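PDB 5HL3: Lmo2470 protein from Listeria monocytogenes EGD-e, which is the internalin InlP, a calcium-binding leucine-rich-repeat protein that interacts with host afadin and facilitates crossing of the basement membrane. Local coordinates for residues N167-L172 with Q189-L194; T217-R222 with T234-L239; E304-S309 with E335-V340. One frame throughout, in Å; residues are numbered along the deposited sequence. Where two conformers were deposited one is given.

Read from the N terminus, the three contacts close one after another, and none nests in or crosses another. Contact 1 brings together the loops that precede strands 174-176 and 196-198, closing a turn of the leucine-rich-repeat coil around 16 residues. Contact 2 lies farther along the same coil, its centre about 16 Å from that of contact 1, and joins strand 218-220 to the loop that leads into the neighbouring strand 241-243, closing an 11-residue loop. After the last parallel strand, 260-261, the chain enters a separate mixed sheet. There contact 3, its centre about 50 Å from that of contact 1, pairs strand 301-306 with strand 334-345 and closes 25 residues that include strand 310-318.

Contact 1 of 3, residues N167-L172 with Q189-L194; sequences NNIPLL and QNIPNL. With CA (calcium ion), chain F.
Asn167 and Asn190 share a calcium ion, each binding it through the side-chain OD1. The distances are 2.4 Å from Asn167 OD1 and 2.3 Å from Asn190 OD1, and the two amide planes are turned 41° apart. Gln189 OE1 and three waters complete the ligands. Asn167 ND2, the other end of that amide, is hydrogen-bonded to Asp141, a second-shell residue that would fix which way OD1 faces. At Ile169 a water spans the two loops, accepting from Ile169 N and donating to Asn190 O at 2.8 Å. The Ile169 side chain points the same way as that of Ile191, its CG1 beside Ile191 CG2 at 4.1 Å, while the carbonyl O of Ile169 faces that same methyl. In both isoleucines CG1 sits between the backbone N and the carbonyl carbon (chi1 53° and 54°), so the pair repeats one shape.

Such repetition is the signature of a leucine-rich repeat: each segment contains an Ile-Pro pair, forms a type I turn from its isoleucine to its last leucine, and leads into a strand of the parallel sheet. Pro170 CA comes near Asn190 O. From Leu171, the carbonyl O takes a hydrogen bond from a second bridging water, which accepts from Asn193 ND2 at 3.1 Å; the Leu171 CD2 methyl lies alongside that amide nitrogen. Leu172 is buried. Its CB meets Ile191 CG2, and its CD2 lies against Leu194 CD1, 4.0 Å away, with the two leucines side by side as successive members of the hydrophobic core. Leu172 O also receives a CA-H...O contact from Leu194 CA at 3.3 Å, although no direct hydrogen bond joins the two loops.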
loop_
_atom_site.group_PDB
_atom_site.type_symbol
_atom_site.label_atom_id
_atom_site.label_comp_id
_atom_site.label_asym_id
_atom_site.label_seq_id
_atom_site.Cartn_x
_atom_site.Cartn_y
_atom_site.Cartn_z
ATOM N N ASN A 167 -11.447 -13.328 8.081
ATOM C CA ASN A 167 -12.603 -13.673 8.904
ATOM C C ASN A 167 -12.480 -13.520 10.401
ATOM O O ASN A 167 -13.481 -13.388 11.060
ATOM C CB ASN A 167 -13.010 -15.129 8.613
ATOM C CG ASN A 167 -13.682 -15.273 7.267
ATOM O OD1 ASN A 167 -14.801 -14.837 7.108
ATOM N ND2 ASN A 167 -12.975 -15.811 6.270
ATOM N N ASN A 168 -11.265 -13.533 10.927
ATOM C CA ASN A 168 -11.084 -13.713 12.383
ATOM C C ASN A 168 -10.174 -12.696 13.049
ATOM O O ASN A 168 -9.563 -12.994 14.093
ATOM C CB ASN A 168 -10.551 -15.126 12.649
ATOM C CG ASN A 168 -11.235 -16.188 11.806
ATOM O OD1 ASN A 168 -12.442 -16.411 11.931
ATOM N ND2 ASN A 168 -10.471 -16.850 10.957
ATOM N N ILE A 169 -10.050 -11.514 12.459
ATOM C CA ILE A 169 -9.272 -10.406 13.046
ATOM C C ILE A 169 -10.169 -9.166 13.179
ATOM O O ILE A 169 -9.942 -8.120 12.552
ATOM C CB ILE A 169 -7.955 -10.127 12.290
ATOM C CG1 ILE A 169 -8.177 -9.915 10.789
ATOM C CG2 ILE A 169 -6.961 -11.282 12.530
ATOM C CD1 ILE A 169 -6.963 -9.415 10.047
ATOM N N PRO A 170 -11.209 -9.266 14.041
ATOM C CA PRO A 170 -12.217 -8.215 14.126
ATOM C C PRO A 170 -11.748 -6.873 14.616
ATOM O O PRO A 170 -12.443 -5.872 14.393
ATOM C CB PRO A 170 -13.212 -8.775 15.134
ATOM C CG PRO A 170 -12.434 -9.732 15.974
ATOM C CD PRO A 170 -11.479 -10.367 14.994
ATOM N N LEU A 171 -10.577 -6.824 15.245
ATOM C CA LEU A 171 -10.072 -5.566 15.777
ATOM C C LEU A 171 -9.155 -4.811 14.837
ATOM O O LEU A 171 -8.671 -3.737 15.193
ATOM C CB LEU A 171 -9.361 -5.810 17.112
ATOM C CG LEU A 171 -10.210 -6.473 18.185
ATOM C CD1 LEU A 171 -9.458 -6.543 19.492
ATOM C CD2 LEU A 171 -11.501 -5.742 18.376
ATOM N N LEU A 172 -8.975 -5.296 13.611
ATOM C CA LEU A 172 -8.009 -4.634 12.724
ATOM C C LEU A 172 -8.358 -3.161 12.466
ATOM O O LEU A 172 -9.496 -2.836 12.094
ATOM C CB LEU A 172 -7.913 -5.402 11.399
ATOM C CG LEU A 172 -6.728 -5.032 10.515
ATOM C CD1 LEU A 172 -5.454 -5.607 11.104
ATOM C CD2 LEU A 172 -6.933 -5.532 9.083
ATOM N N GLN A 189 -15.562 -8.197 4.668
ATOM C CA GLN A 189 -16.767 -8.490 5.428
ATOM C C GLN A 189 -16.667 -8.342 6.930
ATOM O O GLN A 189 -17.664 -8.028 7.574
ATOM C CB GLN A 189 -17.189 -9.963 5.174
ATOM C CG GLN A 189 -17.549 -10.311 3.738
ATOM C CD GLN A 189 -18.043 -11.735 3.612
ATOM O OE1 GLN A 189 -17.809 -12.562 4.495
ATOM N NE2 GLN A 189 -18.776 -12.021 2.546
ATOM N N ASN A 190 -15.483 -8.562 7.501
ATOM C CA ASN A 190 -15.380 -8.759 8.951
ATOM C C ASN A 190 -14.299 -7.948 9.613
ATOM O O ASN A 190 -13.796 -8.343 10.675
ATOM C CB ASN A 190 -15.157 -10.273 9.243
ATOM C CG ASN A 190 -16.193 -11.167 8.562
ATOM O OD1 ASN A 190 -15.847 -11.984 7.722
ATOM N ND2 ASN A 190 -17.447 -10.989 8.904
ATOM N N ILE A 191 -13.950 -6.811 9.023
ATOM C CA ILE A 191 -13.008 -5.876 9.681
ATOM C C ILE A 191 -13.651 -4.488 9.817
ATOM O O ILE A 191 -13.126 -3.466 9.346
ATOM C CB ILE A 191 -11.623 -5.847 9.010
ATOM C CG1 ILE A 191 -11.713 -5.563 7.496
ATOM C CG2 ILE A 191 -10.875 -7.151 9.286
ATOM C CD1 ILE A 191 -10.361 -5.404 6.846
ATOM N N PRO A 192 -14.792 -4.420 10.519
ATOM C CA PRO A 192 -15.535 -3.142 10.588
ATOM C C PRO A 192 -14.890 -2.036 11.392
ATOM O O PRO A 192 -15.388 -0.904 11.349
ATOM C CB PRO A 192 -16.871 -3.554 11.186
ATOM C CG PRO A 192 -16.522 -4.678 12.051
ATOM C CD PRO A 192 -15.480 -5.465 11.298
ATOM N N ASN A 193 -13.807 -2.330 12.111
ATOM C CA ASN A 193 -13.074 -1.269 12.812
ATOM C C ASN A 193 -11.969 -0.670 11.961
ATOM O O ASN A 193 -11.271 0.243 12.409
ATOM C CB ASN A 193 -12.499 -1.782 14.132
ATOM C CG ASN A 193 -13.571 -2.050 15.161
ATOM O OD1 ASN A 193 -14.770 -1.793 14.927
ATOM N ND2 ASN A 193 -13.156 -2.550 16.307
ATOM N N LEU A 194 -11.809 -1.137 10.727
ATOM C CA LEU A 194 -10.728 -0.642 9.886
ATOM C C LEU A 194 -10.865 0.866 9.679
ATOM O O LEU A 194 -11.918 1.336 9.254
ATOM C CB LEU A 194 -10.735 -1.372 8.534
ATOM C CG LEU A 194 -9.487 -1.093 7.696
ATOM C CD1 LEU A 194 -8.278 -1.804 8.256
ATOM C CD2 LEU A 194 -9.730 -1.491 6.246
HETATM CA CA CA F . -16.692 -13.641 6.353
HETATM O O HOH W 1 -11.868 -10.407 10.556
HETATM O O HOH W 2 -10.153 -2.250 17.098
HETATM O O HOH W 3 -14.983 -13.017 4.719
HETATM O O HOH W 4 -17.346 -15.684 5.193
HETATM O O HOH W 5 -17.372 -14.985 8.327
#

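Contact 2 of 3, residues T217-R222 with T234-L239; sequences TDLNLR and TNLPSL
Thr217 meets the carbonyl of Ser238 with its methyl group, CG2 standing 3.5 Å from Ser238 O. This is packing between successive coils of the leucine-rich-repeat fold: residues 217-222 carry strand 218-220 of the long parallel sheet, and residues 234-239 form the loop that runs into the adjacent strand 241-243, with a type I turn from Leu236 to Leu239. The threonine is turned so that CG2 is anti to its carbonyl carbon and beside its backbone N, which sends the methyl to the loop. The same methyl comes alongside Ser238 CB at 4.1 Å. Thr217 CA adds a CA-H...O contact to Ser238 O, with an angle of 151° at the hydrogen. The hydroxyl of Ser238 looks to Pro214, whose carbonyl it hydrogen-bonds, and plays no part in gripping the threonine.

Leu239 starts away from the strand, but its end returns: chi1 (-168°) sets CG anti to the backbone N, and the second torsion turns CD1 to 3.7 Å from Thr217 O. That methyl also touches Leu219 CB at 4.2 Å. Leu219 itself aims inward from strand 218-220, and its CD2 reaches Leu236 CD1 at 4.5 Å, a looser methyl-to-methyl approach. Leu219 and Leu236 are buried inside the coil, where Leu197 and Leu242 of the flanking strands also touch Leu219, and Leu239 CD1 reaches in beside them.

No hydrogen bond crosses between the two segments, so the contact rests on methyl groups, a carbonyl and the CA-H...O approach. Strand 218-220 is instead tied by backbone bonds to its sheet neighbours. At the end of that strand Asn220 turns its amide forward in an Asx turn, OD1 accepting from Arg222 N at 3.0 Å with the N-H...O angle at 166°.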
loop_
_atom_site.group_PDB
_atom_site.type_symbol
_atom_site.label_atom_id
_atom_site.label_comp_id
_atom_site.label_asym_id
_atom_site.label_seq_id
_atom_site.Cartn_x
_atom_site.Cartn_y
_atom_site.Cartn_z
ATOM N N THR A 217 -11.582 6.070 7.635
ATOM C CA THR A 217 -11.376 7.519 7.480
ATOM C C THR A 217 -10.431 7.848 6.335
ATOM O O THR A 217 -10.569 8.892 5.721
ATOM C CB THR A 217 -10.836 8.185 8.780
ATOM O OG1 THR A 217 -9.548 7.670 9.122
ATOM C CG2 THR A 217 -11.837 8.003 9.923
ATOM N N ASP A 218 -9.460 6.982 6.076
ATOM C CA ASP A 218 -8.414 7.267 5.082
ATOM C C ASP A 218 -8.264 6.105 4.120
ATOM O O ASP A 218 -7.930 4.995 4.545
ATOM C CB ASP A 218 -7.079 7.528 5.789
ATOM C CG ASP A 218 -7.102 8.760 6.635
ATOM O OD1 ASP A 218 -7.806 8.812 7.652
ATOM O OD2 ASP A 218 -6.394 9.720 6.301
ATOM N N LEU A 219 -8.506 6.365 2.842
ATOM C CA LEU A 219 -8.426 5.358 1.785
ATOM C C LEU A 219 -7.485 5.929 0.735
ATOM O O LEU A 219 -7.832 6.901 0.060
ATOM C CB LEU A 219 -9.814 5.049 1.221
ATOM C CG LEU A 219 -9.907 4.056 0.069
ATOM C CD1 LEU A 219 -9.212 2.753 0.406
ATOM C CD2 LEU A 219 -11.340 3.794 -0.285
ATOM N N ASN A 220 -6.335 5.297 0.547
ATOM C CA ASN A 220 -5.332 5.811 -0.394
ATOM C C ASN A 220 -5.283 4.913 -1.621
ATOM O O ASN A 220 -4.872 3.772 -1.528
ATOM C CB ASN A 220 -3.953 5.891 0.288
ATOM C CG ASN A 220 -2.940 6.600 -0.569
ATOM O OD1 ASN A 220 -3.159 6.801 -1.763
ATOM N ND2 ASN A 220 -1.826 6.957 0.009
ATOM N N LEU A 221 -5.736 5.446 -2.763
ATOM C CA LEU A 221 -5.726 4.737 -4.043
ATOM C C LEU A 221 -4.808 5.389 -5.055
ATOM O O LEU A 221 -4.939 5.159 -6.258
ATOM C CB LEU A 221 -7.153 4.614 -4.613
ATOM C CG LEU A 221 -8.226 3.983 -3.724
ATOM C CD1 LEU A 221 -9.578 3.964 -4.381
ATOM C CD2 LEU A 221 -7.875 2.620 -3.231
ATOM N N ARG A 222 -3.867 6.206 -4.588
ATOM C CA ARG A 222 -2.958 6.908 -5.496
ATOM C C ARG A 222 -2.184 5.911 -6.353
ATOM O O ARG A 222 -1.816 4.835 -5.895
ATOM C CB ARG A 222 -1.984 7.757 -4.674
ATOM C CG ARG A 222 -0.970 8.574 -5.445
ATOM C CD ARG A 222 -0.262 9.534 -4.484
ATOM N NE ARG A 222 0.473 10.608 -5.167
ATOM C CZ ARG A 222 1.765 10.547 -5.459
ATOM N NH1 ARG A 222 2.439 9.453 -5.146
ATOM N NH2 ARG A 222 2.383 11.561 -6.065
ATOM N N THR A 234 -21.308 4.473 -1.399
ATOM C CA THR A 234 -22.570 4.780 -0.747
ATOM C C THR A 234 -22.578 4.598 0.778
ATOM O O THR A 234 -23.515 5.083 1.424
ATOM C CB THR A 234 -23.721 3.910 -1.319
ATOM O OG1 THR A 234 -23.415 2.523 -1.146
ATOM C CG2 THR A 234 -23.952 4.185 -2.786
ATOM N N ASN A 235 -21.573 3.928 1.338
ATOM C CA ASN A 235 -21.550 3.620 2.769
ATOM C C ASN A 235 -20.186 3.755 3.419
ATOM O O ASN A 235 -19.726 2.860 4.120
ATOM C CB ASN A 235 -22.101 2.214 3.017
ATOM C CG ASN A 235 -23.601 2.121 2.781
ATOM O OD1 ASN A 235 -24.409 2.648 3.543
ATOM N ND2 ASN A 235 -23.978 1.421 1.742
ATOM N N LEU A 236 -19.544 4.898 3.219
ATOM C CA LEU A 236 -18.286 5.205 3.928
ATOM C C LEU A 236 -18.514 6.480 4.759
ATOM O O LEU A 236 -17.926 7.519 4.473
ATOM C CB LEU A 236 -17.121 5.388 2.967
ATOM C CG LEU A 236 -16.674 4.144 2.188
ATOM C CD1 LEU A 236 -15.483 4.487 1.310
ATOM C CD2 LEU A 236 -16.279 2.985 3.099
ATOM N N PRO A 237 -19.376 6.400 5.785
ATOM C CA PRO A 237 -19.753 7.614 6.529
ATOM C C PRO A 237 -18.636 8.295 7.282
ATOM O O PRO A 237 -18.753 9.476 7.586
ATOM C CB PRO A 237 -20.837 7.105 7.497
ATOM C CG PRO A 237 -20.570 5.641 7.630
ATOM C CD PRO A 237 -20.143 5.239 6.258
ATOM N N SER A 238 -17.581 7.567 7.611
ATOM C CA SER A 238 -16.459 8.165 8.338
ATOM C C SER A 238 -15.363 8.705 7.416
ATOM O O SER A 238 -14.360 9.247 7.898
ATOM C CB SER A 238 -15.849 7.151 9.309
ATOM O OG SER A 238 -16.799 6.749 10.298
ATOM N N LEU A 239 -15.532 8.563 6.093
ATOM C CA LEU A 239 -14.453 8.923 5.178
ATOM C C LEU A 239 -14.076 10.406 5.287
ATOM O O LEU A 239 -14.949 11.285 5.235
ATOM C CB LEU A 239 -14.849 8.597 3.757
ATOM C CG LEU A 239 -13.728 8.640 2.705
ATOM C CD1 LEU A 239 -12.661 7.593 2.948
ATOM C CD2 LEU A 239 -14.379 8.485 1.329
#

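Contact 3 of 3, residues E304-S309 with E335-V340; sequences EYIGIS and EYKLDV. With CA (calcium ion), chain H.
Glu304 and Asp339 trade backbone hydrogen bonds, N to O each way at 3.0 Å, making an antiparallel hydrogen-bonded pair, and Ile306 N gives to Lys337 O. Lys337 NZ bends back to Ile306 O at 3.1 Å, standing above the carbonyl plane. A water donates to that same oxygen and accepts from Lys337 N.

In the aromatic pair, the edge of Tyr336 is directed at the face of Tyr305 in an offset edge-to-face stack, centroids 5.6 Å apart and planes at 72°. Apolar contacts add Tyr305 CB to Leu338 CD1 on that side of the sheet; on the other, Ile306 CD1 packs on Asp339 CB at 3.9 Å.

The acidic pair lies side by side, Glu304 CG against Asp339 CB. Glu304 OE2 is 4.1 Å from Asp339 OD1, a closeness the cation probably eases. Gln312 hydrogen-bonds Glu304 OE1, and Ser341 hydrogen-bonds Asp339 OD1. Asp339 OD2 binds calcium at 2.5 Å with four waters, and Ser353 and Asp355 complete the site: a calcium site on antiparallel strands of the C-terminal mixed sheet.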
loop_
_atom_site.group_PDB
_atom_site.type_symbol
_atom_site.label_atom_id
_atom_site.label_comp_id
_atom_site.label_asym_id
_atom_site.label_seq_id
_atom_site.Cartn_x
_atom_site.Cartn_y
_atom_site.Cartn_z
ATOM N N GLU A 304 -3.757 21.375 -27.372
ATOM C CA GLU A 304 -2.679 21.254 -28.332
ATOM C C GLU A 304 -2.891 20.022 -29.178
ATOM O O GLU A 304 -3.707 19.167 -28.841
ATOM C CB GLU A 304 -1.339 21.156 -27.610
ATOM C CG GLU A 304 -1.191 19.899 -26.767
ATOM C CD GLU A 304 -0.001 19.913 -25.833
ATOM O OE1 GLU A 304 0.459 20.993 -25.442
ATOM O OE2 GLU A 304 0.439 18.817 -25.432
ATOM N N TYR A 305 -2.179 19.954 -30.302
ATOM C CA TYR A 305 -2.133 18.717 -31.078
ATOM C C TYR A 305 -0.686 18.316 -31.258
ATOM O O TYR A 305 0.207 19.164 -31.313
ATOM C CB TYR A 305 -2.939 18.770 -32.375
ATOM C CG TYR A 305 -2.369 19.585 -33.498
ATOM C CD1 TYR A 305 -2.487 20.974 -33.519
ATOM C CD2 TYR A 305 -1.783 18.960 -34.596
ATOM C CE1 TYR A 305 -2.021 21.718 -34.590
ATOM C CE2 TYR A 305 -1.311 19.694 -35.669
ATOM C CZ TYR A 305 -1.419 21.068 -35.651
ATOM O OH TYR A 305 -0.941 21.764 -36.740
ATOM N N ILE A 306 -0.479 17.003 -31.360
ATOM C CA ILE A 306 0.839 16.389 -31.243
ATOM C C ILE A 306 1.153 15.686 -32.516
ATOM O O ILE A 306 0.548 14.661 -32.818
ATOM C CB ILE A 306 0.879 15.361 -30.071
ATOM C CG1 ILE A 306 0.465 16.003 -28.722
ATOM C CG2 ILE A 306 2.232 14.638 -29.998
ATOM C CD1 ILE A 306 -1.003 15.818 -28.337
ATOM N N GLY A 307 2.064 16.257 -33.287
ATOM C CA GLY A 307 2.535 15.660 -34.528
ATOM C C GLY A 307 4.046 15.568 -34.416
ATOM O O GLY A 307 4.572 15.083 -33.397
ATOM N N ILE A 308 4.742 16.018 -35.458
ATOM C CA ILE A 308 6.217 16.066 -35.433
ATOM C C ILE A 308 6.636 17.041 -34.314
ATOM O O ILE A 308 7.599 16.781 -33.585
ATOM C CB ILE A 308 6.802 16.449 -36.802
ATOM C CG1 ILE A 308 6.442 15.360 -37.826
ATOM C CG2 ILE A 308 8.319 16.610 -36.715
ATOM C CD1 ILE A 308 6.781 15.692 -39.260
ATOM N N SER A 309 5.892 18.142 -34.178
ATOM C CA SER A 309 6.051 19.060 -33.044
ATOM C C SER A 309 4.701 19.205 -32.368
ATOM O O SER A 309 3.686 18.833 -32.939
ATOM C CB SER A 309 6.500 20.427 -33.515
ATOM O OG SER A 309 5.483 21.012 -34.289
ATOM N N GLU A 335 -5.341 12.551 -39.577
ATOM C CA GLU A 335 -5.536 11.963 -38.262
ATOM C C GLU A 335 -4.678 12.730 -37.269
ATOM O O GLU A 335 -3.483 12.916 -37.495
ATOM C CB GLU A 335 -5.087 10.499 -38.264
ATOM C CG GLU A 335 -5.711 9.615 -39.326
ATOM C CD GLU A 335 -7.206 9.351 -39.151
ATOM O OE1 GLU A 335 -7.700 9.502 -38.018
ATOM O OE2 GLU A 335 -7.842 8.955 -40.177
ATOM N N TYR A 336 -5.277 13.124 -36.144
ATOM C CA TYR A 336 -4.615 13.959 -35.150
ATOM C C TYR A 336 -4.745 13.425 -33.739
ATOM O O TYR A 336 -5.748 12.797 -33.394
ATOM C CB TYR A 336 -5.228 15.363 -35.185
ATOM C CG TYR A 336 -5.023 16.078 -36.506
ATOM C CD1 TYR A 336 -5.895 15.898 -37.572
ATOM C CD2 TYR A 336 -3.955 16.972 -36.678
ATOM C CE1 TYR A 336 -5.704 16.552 -38.776
ATOM C CE2 TYR A 336 -3.757 17.630 -37.870
ATOM C CZ TYR A 336 -4.624 17.423 -38.922
ATOM O OH TYR A 336 -4.396 18.087 -40.108
ATOM N N LYS A 337 -3.716 13.681 -32.930
ATOM C CA LYS A 337 -3.707 13.375 -31.490
ATOM C C LYS A 337 -3.873 14.709 -30.761
ATOM O O LYS A 337 -3.004 15.580 -30.878
ATOM C CB LYS A 337 -2.398 12.750 -31.079
ATOM C CG LYS A 337 -2.121 11.397 -31.701
ATOM C CD LYS A 337 -0.980 10.668 -30.995
ATOM C CE LYS A 337 0.367 11.343 -31.215
ATOM N NZ LYS A 337 0.727 11.602 -32.622
ATOM N N LEU A 338 -4.991 14.867 -30.064
ATOM C CA LEU A 338 -5.310 16.097 -29.309
ATOM C C LEU A 338 -5.103 15.877 -27.815
ATOM O O LEU A 338 -5.220 14.763 -27.317
ATOM C CB LEU A 338 -6.757 16.554 -29.557
ATOM C CG LEU A 338 -6.983 17.488 -30.750
ATOM C CD1 LEU A 338 -6.482 16.910 -32.058
ATOM C CD2 LEU A 338 -8.441 17.934 -30.882
ATOM N N ASP A 339 -4.799 16.969 -27.117
ATOM C CA ASP A 339 -4.601 16.977 -25.658
ATOM C C ASP A 339 -5.198 18.231 -25.083
ATOM O O ASP A 339 -5.001 19.311 -25.645
ATOM C CB ASP A 339 -3.120 16.930 -25.318
ATOM C CG ASP A 339 -2.832 17.272 -23.872
ATOM O OD1 ASP A 339 -3.088 18.406 -23.405
ATOM O OD2 ASP A 339 -2.262 16.440 -23.214
ATOM N N VAL A 340 -5.987 18.088 -24.016
ATOM C CA VAL A 340 -6.415 19.219 -23.197
ATOM C C VAL A 340 -5.822 18.997 -21.807
ATOM O O VAL A 340 -5.945 17.907 -21.222
ATOM C CB VAL A 340 -7.945 19.353 -23.122
ATOM C CG1 VAL A 340 -8.403 20.237 -21.960
ATOM C CG2 VAL A 340 -8.463 19.964 -24.394
HETATM CA CA CA H . -1.501 14.140 -22.537
HETATM O O HOH W 6 -1.483 14.818 -34.382
HETATM O O HOH W 7 -2.356 12.619 -20.768
HETATM O O HOH W 8 0.447 14.860 -21.540
HETATM O O HOH W 9 -0.240 14.425 -24.595
HETATM O O HOH W 10 -0.234 12.115 -22.855
#